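Local coordinates for Rna-directed RNA polymerase (Infectious pancreatic necrosis virus, PDB 3ZED), which probably catalyses RNA-templated RNA synthesis, probably occurring both free and covalently linked to genomic RNA, and interacts with the capsid protein VP3, at residues L393-W398 against E520-E526; T527-A531 against G553-E557. One frame throughout, in Å; residues are numbered along the deposited sequence.

Contact 1: L393-W398 against E520-E526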
ATOM      1  N   LEU B 393       0.328  -5.169  22.837  1.00 42.89           N
ATOM      2  CA  LEU B 393       1.048  -5.135  24.101  1.00 43.03           C
ATOM      3  C   LEU B 393       0.086  -5.649  25.172  1.00 46.23           C
ATOM      4  O   LEU B 393      -0.898  -4.984  25.473  1.00 45.21           O
ATOM      5  CB  LEU B 393       1.540  -3.705  24.417  1.00 43.34           C
ATOM      6  CG  LEU B 393       2.530  -3.494  25.593  1.00 48.45           C
ATOM      7  CD1 LEU B 393       3.023  -2.071  25.611  1.00 47.12           C
ATOM      8  CD2 LEU B 393       1.880  -3.732  26.955  1.00 53.66           C
ATOM      9  N   GLN B 394       0.344  -6.844  25.706  1.00 44.40           N
ATOM     10  CA  GLN B 394      -0.417  -7.429  26.811  1.00 45.89           C
ATOM     11  C   GLN B 394       0.453  -8.434  27.548  1.00 50.68           C
ATOM     12  O   GLN B 394       1.348  -9.025  26.933  1.00 50.13           O
ATOM     13  CB  GLN B 394      -1.761  -8.043  26.370  1.00 47.46           C
ATOM     14  CG  GLN B 394      -1.723  -9.419  25.717  1.00 56.28           C
ATOM     15  CD  GLN B 394      -3.122  -9.852  25.379  1.00 67.04           C
ATOM     16  OE1 GLN B 394      -3.614  -9.584  24.291  1.00 60.88           O
ATOM     17  NE2 GLN B 394      -3.813 -10.490  26.315  1.00 53.18           N
ATOM     18  N   ASP B 395       0.216  -8.580  28.873  1.00 48.00           N
ATOM     19  CA  ASP B 395       0.909  -9.496  29.784  1.00 48.08           C
ATOM     20  C   ASP B 395       2.448  -9.321  29.721  1.00 51.15           C
ATOM     21  O   ASP B 395       3.196 -10.303  29.564  1.00 47.78           O
ATOM     22  CB  ASP B 395       0.501 -10.958  29.499  1.00 49.58           C
ATOM     23  CG  ASP B 395      -0.994 -11.208  29.546  1.00 57.99           C
ATOM     24  OD1 ASP B 395      -1.634 -10.804  30.541  1.00 62.12           O
ATOM     25  OD2 ASP B 395      -1.523 -11.800  28.585  1.00 57.83           O
ATOM     26  N   ASN B 396       2.905  -8.046  29.833  1.00 49.82           N
ATOM     27  CA  ASN B 396       4.318  -7.642  29.788  1.00 49.21           C
ATOM     28  C   ASN B 396       5.037  -8.247  28.550  1.00 52.27           C
ATOM     29  O   ASN B 396       6.214  -8.629  28.622  1.00 53.17           O
ATOM     30  CB  ASN B 396       5.035  -8.029  31.101  1.00 48.11           C
ATOM     31  CG  ASN B 396       6.379  -7.364  31.275  1.00 57.35           C
ATOM     32  OD1 ASN B 396       6.582  -6.210  30.883  1.00 52.79           O
ATOM     33  ND2 ASN B 396       7.339  -8.097  31.823  1.00 48.80           N
ATOM     34  N   THR B 397       4.307  -8.351  27.423  1.00 46.28           N
ATOM     35  CA  THR B 397       4.831  -8.930  26.187  1.00 44.73           C
ATOM     36  C   THR B 397       4.377  -8.095  24.976  1.00 47.08           C
ATOM     37  O   THR B 397       3.250  -7.614  24.937  1.00 48.80           O
ATOM     38  CB  THR B 397       4.385 -10.418  26.053  1.00 52.44           C
ATOM     39  OG1 THR B 397       4.528 -11.109  27.299  1.00 54.60           O
ATOM     40  CG2 THR B 397       5.149 -11.174  24.972  1.00 44.96           C
ATOM     41  N   TRP B 398       5.265  -7.953  23.992  1.00 40.48           N
ATOM     42  CA  TRP B 398       5.019  -7.264  22.728  1.00 38.37           C
ATOM     43  C   TRP B 398       4.828  -8.321  21.633  1.00 40.46           C
ATOM     44  O   TRP B 398       5.691  -9.200  21.445  1.00 39.48           O
ATOM     45  CB  TRP B 398       6.182  -6.306  22.388  1.00 35.23           C
ATOM     46  CG  TRP B 398       6.055  -5.630  21.052  1.00 34.63           C
ATOM     47  CD1 TRP B 398       6.618  -6.029  19.876  1.00 36.51           C
ATOM     48  CD2 TRP B 398       5.338  -4.408  20.763  1.00 34.17           C
ATOM     49  NE1 TRP B 398       6.316  -5.125  18.876  1.00 36.27           N
ATOM     50  CE2 TRP B 398       5.546  -4.113  19.397  1.00 37.47           C
ATOM     51  CE3 TRP B 398       4.577  -3.517  21.535  1.00 36.05           C
ATOM     52  CZ2 TRP B 398       5.025  -2.963  18.788  1.00 36.65           C
ATOM     53  CZ3 TRP B 398       4.023  -2.395  20.921  1.00 37.75           C
ATOM     54  CH2 TRP B 398       4.254  -2.122  19.568  1.00 37.41           C
ATOM     55  N   GLU B 520       7.313 -12.334  19.225  1.00 43.55           N
ATOM     56  CA  GLU B 520       6.937 -12.317  20.618  1.00 44.73           C
ATOM     57  C   GLU B 520       8.145 -11.799  21.386  1.00 50.59           C
ATOM     58  O   GLU B 520       9.222 -12.405  21.361  1.00 52.13           O
ATOM     59  CB  GLU B 520       6.488 -13.709  21.084  1.00 47.17           C
ATOM     60  CG  GLU B 520       6.093 -13.757  22.551  1.00 61.07           C
ATOM     61  CD  GLU B 520       5.836 -15.135  23.125  1.00 83.51           C
ATOM     62  OE1 GLU B 520       6.574 -16.080  22.764  1.00 81.47           O
ATOM     63  OE2 GLU B 520       4.931 -15.255  23.982  1.00 70.22           O
ATOM     64  N   LEU B 521       7.983 -10.638  22.001  1.00 45.70           N
ATOM     65  CA  LEU B 521       9.048  -9.996  22.767  1.00 44.43           C
ATOM     66  C   LEU B 521       8.640 -10.080  24.234  1.00 46.78           C
ATOM     67  O   LEU B 521       7.863  -9.258  24.717  1.00 46.63           O
ATOM     68  CB  LEU B 521       9.244  -8.540  22.262  1.00 43.27           C
ATOM     69  CG  LEU B 521      10.420  -7.756  22.777  1.00 48.63           C
ATOM     70  CD1 LEU B 521      11.715  -8.489  22.500  1.00 50.66           C
ATOM     71  CD2 LEU B 521      10.473  -6.379  22.118  1.00 45.95           C
ATOM     72  N   LYS B 522       9.105 -11.134  24.910  1.00 41.88           N
ATOM     73  CA  LYS B 522       8.801 -11.430  26.314  1.00 41.63           C
ATOM     74  C   LYS B 522       9.568 -10.516  27.271  1.00 44.23           C
ATOM     75  O   LYS B 522      10.626  -9.985  26.911  1.00 42.68           O
ATOM     76  CB  LYS B 522       9.121 -12.898  26.633  1.00 44.01           C
ATOM     77  CG  LYS B 522       8.054 -13.868  26.155  1.00 63.61           C
ATOM     78  CD  LYS B 522       8.438 -15.313  26.434  1.00 77.39           C
ATOM     79  CE  LYS B 522       7.280 -16.257  26.203  1.00 91.78           C
ATOM     80  NZ  LYS B 522       7.728 -17.669  26.022  1.00 99.70           N
ATOM     81  N   ASN B 523       9.037 -10.367  28.512  1.00 42.67           N
ATOM     82  CA  ASN B 523       9.606  -9.568  29.605  1.00 43.70           C
ATOM     83  C   ASN B 523       9.940  -8.175  29.075  1.00 45.46           C
ATOM     84  O   ASN B 523      11.095  -7.747  29.080  1.00 44.76           O
ATOM     85  CB  ASN B 523      10.855 -10.271  30.227  1.00 47.90           C
ATOM     86  CG  ASN B 523      10.647 -11.724  30.603  1.00 58.28           C
ATOM     87  OD1 ASN B 523       9.816 -12.060  31.446  1.00 53.16           O
ATOM     88  ND2 ASN B 523      11.403 -12.619  29.985  1.00 45.61           N
ATOM     89  N   LEU B 524       8.912  -7.508  28.535  1.00 43.12           N
ATOM     90  CA  LEU B 524       9.020  -6.198  27.881  1.00 41.88           C
ATOM     91  C   LEU B 524       9.519  -5.118  28.834  1.00 47.03           C
ATOM     92  O   LEU B 524      10.441  -4.414  28.456  1.00 48.65           O
ATOM     93  CB  LEU B 524       7.681  -5.799  27.230  1.00 41.00           C
ATOM     94  CG  LEU B 524       7.687  -4.530  26.346  1.00 44.29           C
ATOM     95  CD1 LEU B 524       8.793  -4.574  25.275  1.00 42.55           C
ATOM     96  CD2 LEU B 524       6.304  -4.278  25.734  1.00 43.03           C
ATOM     97  N   ARG B 525       8.945  -4.996  30.053  1.00 44.63           N
ATOM     98  CA  ARG B 525       9.377  -4.019  31.067  1.00 46.46           C
ATOM     99  C   ARG B 525      10.884  -4.084  31.318  1.00 49.77           C
ATOM    100  O   ARG B 525      11.558  -3.063  31.328  1.00 48.83           O
ATOM    101  CB  ARG B 525       8.666  -4.286  32.407  1.00 51.68           C
ATOM    102  CG  ARG B 525       7.390  -3.511  32.648  1.00 61.65           C
ATOM    103  CD  ARG B 525       6.744  -3.946  33.959  1.00 58.92           C
ATOM    104  NE  ARG B 525       5.340  -3.537  34.012  1.00 61.36           N
ATOM    105  CZ  ARG B 525       4.321  -4.342  33.740  1.00 79.87           C
ATOM    106  NH1 ARG B 525       4.534  -5.616  33.440  1.00 75.56           N
ATOM    107  NH2 ARG B 525       3.077  -3.883  33.783  1.00 67.20           N
ATOM    108  N   GLU B 526      11.381  -5.310  31.557  1.00 47.39           N
ATOM    109  CA  GLU B 526      12.764  -5.666  31.862  1.00 46.71           C
ATOM    110  C   GLU B 526      13.661  -5.341  30.673  1.00 49.34           C
ATOM    111  O   GLU B 526      14.687  -4.722  30.887  1.00 50.61           O
ATOM    112  CB  GLU B 526      12.881  -7.163  32.251  1.00 48.09           C
ATOM    113  CG  GLU B 526      12.021  -7.631  33.429  1.00 52.78           C
ATOM    114  CD  GLU B 526      10.536  -7.892  33.202  1.00 68.97           C
ATOM    115  OE1 GLU B 526      10.048  -7.669  32.072  1.00 58.69           O
ATOM    116  OE2 GLU B 526       9.844  -8.254  34.181  1.00 62.12           O
TER

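Contact 2: T527-A531 against G553-E557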
ATOM      1  N   THR B 527      13.259  -5.720  29.430  1.00 44.25           N
ATOM      2  CA  THR B 527      13.969  -5.452  28.157  1.00 41.91           C
ATOM      3  C   THR B 527      14.181  -3.945  27.952  1.00 45.06           C
ATOM      4  O   THR B 527      15.271  -3.571  27.531  1.00 44.66           O
ATOM      5  CB  THR B 527      13.193  -6.062  26.952  1.00 42.78           C
ATOM      6  OG1 THR B 527      12.959  -7.436  27.215  1.00 41.94           O
ATOM      7  CG2 THR B 527      13.941  -5.924  25.597  1.00 34.91           C
ATOM      8  N   ILE B 528      13.151  -3.088  28.241  1.00 41.26           N
ATOM      9  CA  ILE B 528      13.247  -1.618  28.110  1.00 40.05           C
ATOM     10  C   ILE B 528      14.258  -1.088  29.148  1.00 45.33           C
ATOM     11  O   ILE B 528      15.111  -0.270  28.793  1.00 45.75           O
ATOM     12  CB  ILE B 528      11.849  -0.930  28.200  1.00 41.86           C
ATOM     13  CG1 ILE B 528      10.961  -1.408  27.018  1.00 40.14           C
ATOM     14  CG2 ILE B 528      11.968   0.605  28.189  1.00 42.10           C
ATOM     15  CD1 ILE B 528       9.507  -1.091  27.139  1.00 40.54           C
ATOM     16  N   VAL B 529      14.207  -1.604  30.392  1.00 41.89           N
ATOM     17  CA  VAL B 529      15.139  -1.227  31.471  1.00 41.82           C
ATOM     18  C   VAL B 529      16.584  -1.608  31.046  1.00 46.30           C
ATOM     19  O   VAL B 529      17.502  -0.799  31.196  1.00 46.99           O
ATOM     20  CB  VAL B 529      14.729  -1.864  32.838  1.00 45.45           C
ATOM     21  CG1 VAL B 529      15.827  -1.716  33.894  1.00 45.12           C
ATOM     22  CG2 VAL B 529      13.417  -1.281  33.347  1.00 45.53           C
ATOM     23  N   GLU B 530      16.755  -2.809  30.474  1.00 42.38           N
ATOM     24  CA  GLU B 530      18.031  -3.324  29.974  1.00 42.21           C
ATOM     25  C   GLU B 530      18.561  -2.432  28.837  1.00 46.91           C
ATOM     26  O   GLU B 530      19.740  -2.099  28.844  1.00 48.01           O
ATOM     27  CB  GLU B 530      17.875  -4.784  29.488  1.00 42.46           C
ATOM     28  CG  GLU B 530      19.203  -5.478  29.238  1.00 52.36           C
ATOM     29  CD  GLU B 530      19.166  -6.828  28.544  1.00 78.84           C
ATOM     30  OE1 GLU B 530      18.069  -7.422  28.427  1.00 87.83           O
ATOM     31  OE2 GLU B 530      20.251  -7.304  28.138  1.00 75.88           O
ATOM     32  N   ALA B 531      17.685  -2.031  27.889  1.00 41.89           N
ATOM     33  CA  ALA B 531      18.017  -1.159  26.759  1.00 40.49           C
ATOM     34  C   ALA B 531      18.578   0.178  27.240  1.00 42.84           C
ATOM     35  O   ALA B 531      19.567   0.661  26.701  1.00 41.37           O
ATOM     36  CB  ALA B 531      16.788  -0.934  25.890  1.00 40.35           C
ATOM     37  N   GLY B 553      24.311  -1.277  22.800  1.00 37.49           N
ATOM     38  CA  GLY B 553      23.334  -1.556  23.836  1.00 36.74           C
ATOM     39  C   GLY B 553      22.248  -2.483  23.319  1.00 39.16           C
ATOM     40  O   GLY B 553      22.126  -2.699  22.103  1.00 36.81           O
ATOM     41  N   LYS B 554      21.464  -3.048  24.253  1.00 35.73           N
ATOM     42  CA  LYS B 554      20.328  -3.915  23.946  1.00 35.17           C
ATOM     43  C   LYS B 554      19.258  -3.141  23.138  1.00 38.35           C
ATOM     44  O   LYS B 554      18.869  -2.052  23.541  1.00 37.69           O
ATOM     45  CB  LYS B 554      19.724  -4.419  25.276  1.00 37.71           C
ATOM     46  CG  LYS B 554      18.509  -5.337  25.156  1.00 47.17           C
ATOM     47  CD  LYS B 554      18.893  -6.746  24.728  1.00 48.27           C
ATOM     48  CE  LYS B 554      17.709  -7.688  24.737  1.00 55.21           C
ATOM     49  NZ  LYS B 554      17.941  -8.824  23.805  1.00 61.69           N
ATOM     50  N   ALA B 555      18.809  -3.688  22.009  1.00 35.82           N
ATOM     51  CA  ALA B 555      17.721  -3.091  21.239  1.00 35.45           C
ATOM     52  C   ALA B 555      16.383  -3.620  21.722  1.00 39.86           C
ATOM     53  O   ALA B 555      16.293  -4.790  22.136  1.00 39.83           O
ATOM     54  CB  ALA B 555      17.880  -3.388  19.748  1.00 34.96           C
ATOM     55  N   VAL B 556      15.341  -2.757  21.676  1.00 35.73           N
ATOM     56  CA  VAL B 556      13.955  -3.150  21.928  1.00 35.01           C
ATOM     57  C   VAL B 556      13.473  -3.534  20.527  1.00 38.59           C
ATOM     58  O   VAL B 556      13.247  -2.653  19.697  1.00 38.93           O
ATOM     59  CB  VAL B 556      13.091  -2.073  22.643  1.00 38.19           C
ATOM     60  CG1 VAL B 556      11.715  -2.642  23.009  1.00 38.87           C
ATOM     61  CG2 VAL B 556      13.782  -1.551  23.894  1.00 37.80           C
ATOM     62  N   GLU B 557      13.463  -4.842  20.219  1.00 33.92           N
ATOM     63  CA  GLU B 557      13.196  -5.350  18.867  1.00 32.90           C
ATOM     64  C   GLU B 557      11.699  -5.436  18.556  1.00 35.23           C
ATOM     65  O   GLU B 557      11.151  -6.502  18.327  1.00 32.42           O
ATOM     66  CB  GLU B 557      13.907  -6.692  18.643  1.00 34.46           C
ATOM     67  CG  GLU B 557      15.413  -6.605  18.824  1.00 42.44           C
ATOM     68  CD  GLU B 557      16.139  -7.775  18.191  1.00 68.62           C
ATOM     69  OE1 GLU B 557      16.429  -7.712  16.973  1.00 77.75           O
ATOM     70  OE2 GLU B 557      16.350  -8.785  18.899  1.00 52.36           O
TER
HETATM   71  O   HOH W   1      19.436   0.411  23.996  1.00 34.97           O

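Contact 1: L393-W398 against E520-E526
The side chain of N396 lies over the first turn of helix 524-533, with its OD1 3.2 Å from R525 CB. N396 sits with D395 in the two-residue turn of a beta hairpin, strands 389-394 and 397-403. Both residues have left-handed backbone conformations. The hairpin belongs to the antiparallel palm sheet of the polymerase, and strand 515-521 forms the sheet's edge beside it. W398 and L521 are an antiparallel hydrogen-bonded pair: W398 N to L521 O is 3.0 Å, and L521 N to W398 O is 2.8 Å. Their CB atoms meet at 3.8 Å. The chain then leaves the strand and turns into the helix. L524 points back to the hairpin, its CD2 3.9 Å from both L393 CG and W398 CB. Helix 364-377 also touches L393 and W398. W398 NE1 is hydrogen-bonded to L558 O. R525 NH2 makes a hydrogen bond to L376 O and a salt bridge to D379. The helix start offers amides that lack acceptors within the helix, and N396 serves two of them. Its O accepts from L524 N at 2.9 Å and its OD1 from R525 N at 2.8 Å, while its ND2 donates to E526 OE1, also at 2.8 Å.

Contact 2: T527-A531 against G553-E557
Apolar packing joins helix 524-533 to the start of strand 556-560 and the residues just before it. V556 is central to it. Its CG2 lies 3.7 Å from A531 CB and 4.2 Å from I528 CG1. I528 and A531 are three residues apart, so they lie on neighbouring turns of the helix, and V556 packs against both. The CA-to-CB bond of I528 points away from segment 553-557, yet its CG1 still reaches V556. The small side chain of A531 lets the backbone come close here: the CA atoms of A531 and K554 are 4.6 Å apart.

The aliphatic part of K554 adds further van der Waals contacts. K554 points toward the helix and runs past it. K554 CE is 4.2 Å from T527 CG2, and K554 CD is 3.7 Å from E530 OE2.

The polar contacts are few and involve the backbone. A531 CA makes a CA-H...O contact with K554 O at 3.4 Å. One water bridges the two segments, donating to A531 O at 2.7 Å and to K554 O at 2.6 Å. Beyond the segments, T534 OG1 links the two sides again, hydrogen-bonded to both E530 O and K554 N, while T527 OG1 is hydrogen-bonded to O of N523, the N-cap residue.

I528 meets M369, I372, R373 and L376 of helix 364-377. F574 of strand 573-578 touches I528, A531 and V556, so helix 524-533 packs on both that helix and the three-stranded antiparallel sheet of strands 556-560, 563-568 and 573-578.

The two contacts follow one another along the chain, and their centres are about 12 Å apart. They share helix 524-533: its first turn belongs to contact 1 and the following residues to contact 2. They also touch directly, with L521 CD2 4.0 Å and L524 CD1 4.2 Å from V556 CG1. Helix 524-533 follows strand 515-521 of the four-stranded sheet and packs on the start of the three-stranded one; a long loop region lies between it and strand 556-560. Helix 364-377 packs against both contacts. All four segments lie within the catalytic RdRp region, as structural packing beside the palm sheet, away from the potassium sites and the predicted GTP site.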